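PDB 4WYH: primase X domain-containing protein from Sulfolobus solfataricus, which serves as a noncatalytic subunit of the archaeal eukaryotic-type primase and is needed for efficient primer synthesis. Local coordinates for residues Arg49-Val54 / Lys75-Lys80. Numbering follows the deposited sequence.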
# COMPACT_ATOMS: atom_id res chain seq x y z
N ARG A 49 -0.87 7.09 2.00
CA ARG A 49 -0.52 6.49 3.29
C ARG A 49 -0.50 4.95 3.24
O ARG A 49 0.41 4.35 3.81
CB ARG A 49 -1.52 6.97 4.35
CG ARG A 49 -1.43 8.45 4.55
CD ARG A 49 -2.09 8.88 5.87
NE ARG A 49 -3.42 8.31 6.08
CZ ARG A 49 -4.54 8.90 5.72
NH1 ARG A 49 -4.47 10.02 5.06
NH2 ARG A 49 -5.72 8.36 5.99
N PHE A 50 -1.44 4.32 2.53
CA PHE A 50 -1.47 2.85 2.38
C PHE A 50 -0.20 2.43 1.69
O PHE A 50 0.43 1.51 2.09
CB PHE A 50 -2.68 2.41 1.57
CG PHE A 50 -2.78 0.91 1.40
CD1 PHE A 50 -3.09 0.13 2.48
CD2 PHE A 50 -2.47 0.30 0.21
CE1 PHE A 50 -3.19 -1.23 2.36
CE2 PHE A 50 -2.56 -1.09 0.09
CZ PHE A 50 -2.90 -1.84 1.18
N ILE A 51 0.22 3.15 0.66
CA ILE A 51 1.53 2.87 0.02
C ILE A 51 2.73 3.03 0.95
O ILE A 51 3.57 2.13 1.03
CB ILE A 51 1.75 3.75 -1.27
CG1 ILE A 51 0.75 3.37 -2.37
CG2 ILE A 51 3.21 3.68 -1.76
CD1 ILE A 51 0.75 4.39 -3.52
N LEU A 52 2.81 4.12 1.67
CA LEU A 52 3.95 4.34 2.55
C LEU A 52 4.01 3.35 3.71
O LEU A 52 5.07 2.82 4.02
CB LEU A 52 3.92 5.76 3.10
CG LEU A 52 5.02 6.20 4.05
CD1 LEU A 52 6.38 5.99 3.39
CD2 LEU A 52 4.81 7.64 4.47
N TYR A 53 2.87 3.06 4.34
CA TYR A 53 2.86 2.35 5.63
C TYR A 53 2.62 0.89 5.51
O TYR A 53 2.98 0.13 6.44
CB TYR A 53 1.89 3.05 6.69
CG TYR A 53 2.30 4.47 7.05
CD1 TYR A 53 3.40 4.70 7.81
CD2 TYR A 53 1.57 5.58 6.61
CE1 TYR A 53 3.79 6.00 8.10
CE2 TYR A 53 1.96 6.87 6.86
CZ TYR A 53 3.09 7.08 7.59
OH TYR A 53 3.50 8.33 7.93
N VAL A 54 2.03 0.46 4.39
CA VAL A 54 1.61 -0.89 4.25
C VAL A 54 2.13 -1.55 2.96
O VAL A 54 2.94 -2.48 3.03
CB VAL A 54 0.06 -0.99 4.36
CG1 VAL A 54 -0.36 -2.43 4.27
CG2 VAL A 54 -0.43 -0.30 5.63
N LYS A 75 2.14 1.79 -8.51
CA LYS A 75 1.56 2.77 -9.44
C LYS A 75 0.18 2.34 -10.01
O LYS A 75 -0.77 3.14 -10.00
CB LYS A 75 2.56 3.08 -10.56
CG LYS A 75 2.23 4.34 -11.28
CD LYS A 75 2.73 4.28 -12.72
CE LYS A 75 4.14 4.80 -12.84
NZ LYS A 75 4.43 4.96 -14.30
N GLU A 76 0.08 1.09 -10.40
CA GLU A 76 -1.19 0.45 -10.84
C GLU A 76 -2.26 0.51 -9.80
O GLU A 76 -3.36 0.87 -10.15
CB GLU A 76 -1.00 -1.02 -11.08
CG GLU A 76 -0.73 -1.37 -12.44
CD GLU A 76 -0.29 -2.81 -12.53
OE1 GLU A 76 -0.09 -3.56 -11.51
OE2 GLU A 76 -0.08 -3.13 -13.65
N PHE A 77 -1.95 0.20 -8.56
CA PHE A 77 -2.85 0.41 -7.43
C PHE A 77 -3.30 1.86 -7.29
O PHE A 77 -4.52 2.11 -7.22
CB PHE A 77 -2.15 0.01 -6.12
CG PHE A 77 -2.81 0.56 -4.90
CD1 PHE A 77 -4.03 0.06 -4.50
CD2 PHE A 77 -2.22 1.61 -4.15
CE1 PHE A 77 -4.65 0.58 -3.37
CE2 PHE A 77 -2.85 2.10 -3.01
CZ PHE A 77 -4.06 1.60 -2.64
N TYR A 78 -2.36 2.80 -7.30
CA TYR A 78 -2.68 4.21 -7.13
C TYR A 78 -3.69 4.72 -8.08
O TYR A 78 -4.57 5.48 -7.65
CB TYR A 78 -1.42 5.13 -7.11
CG TYR A 78 -1.79 6.55 -6.81
CD1 TYR A 78 -1.98 7.01 -5.51
CD2 TYR A 78 -2.03 7.45 -7.86
CE1 TYR A 78 -2.38 8.33 -5.28
CE2 TYR A 78 -2.46 8.74 -7.64
CZ TYR A 78 -2.65 9.19 -6.35
OH TYR A 78 -3.04 10.49 -6.14
N TYR A 79 -3.58 4.38 -9.38
CA TYR A 79 -4.46 4.91 -10.39
C TYR A 79 -5.76 4.07 -10.60
O TYR A 79 -6.51 4.29 -11.54
CB TYR A 79 -3.69 5.18 -11.68
CG TYR A 79 -2.66 6.27 -11.57
CD1 TYR A 79 -3.03 7.59 -11.37
CD2 TYR A 79 -1.29 5.99 -11.68
CE1 TYR A 79 -2.08 8.63 -11.30
CE2 TYR A 79 -0.34 7.04 -11.57
CZ TYR A 79 -0.75 8.35 -11.39
OH TYR A 79 0.10 9.42 -11.27
N LYS A 80 -6.05 3.15 -9.71
CA LYS A 80 -7.39 2.57 -9.71
C LYS A 80 -8.46 3.63 -9.51
O LYS A 80 -9.58 3.45 -9.94
CB LYS A 80 -7.55 1.48 -8.64
CG LYS A 80 -6.61 0.33 -8.79
CD LYS A 80 -6.83 -0.34 -10.09
CE LYS A 80 -7.01 -1.80 -9.87
NZ LYS A 80 -6.76 -2.55 -11.13
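Phe77 reaches from helix 67-78 into the angle between Phe50 and Ile51 of helix 47-63. This is the tight part of the contact. Phe77 CZ comes to 3.5 Å from Phe50 CD2. The two ring centroids are 5.3 Å apart and the planes meet obliquely at 50°. Phe50 CE2 lies over one face of the Phe77 ring. Ile51 comes from another side: its CG1 sits at the edge of that ring, near its plane, 3.9 Å from Phe77 CE2. Phe77 holds CG anti to the backbone N (chi1 163°), which carries its ring across to helix 47-63; the Phe50 ring lies across its end. The contact is wholly apolar, and all four touching residues are buried.

Packing is looser at Tyr78. Ile51 CD1 is 4.3 Å from Tyr78 CB and just as near Tyr78 CD1 on the adjoining side of the ring. Arg47 makes a cation-pi contact with the Tyr78 ring and also hydrogen-bonds to Tyr78 O. The helix ends here, and Tyr79 and Lys80 turn out to the exposed side. Tyr79 OH bonds to Val86 N in the following loop.

The contact is core packing between consecutive helices, close to the centre of this all-helical domain. Leu43 touches both phenylalanines. Helix 33-41 adds Val38 against Phe50 and Leu39 against Phe77. Helix 116-128 packs Met118 and Ile122 on Phe50, while helix 88-101 places Trp90 and Leu91 against Ile51.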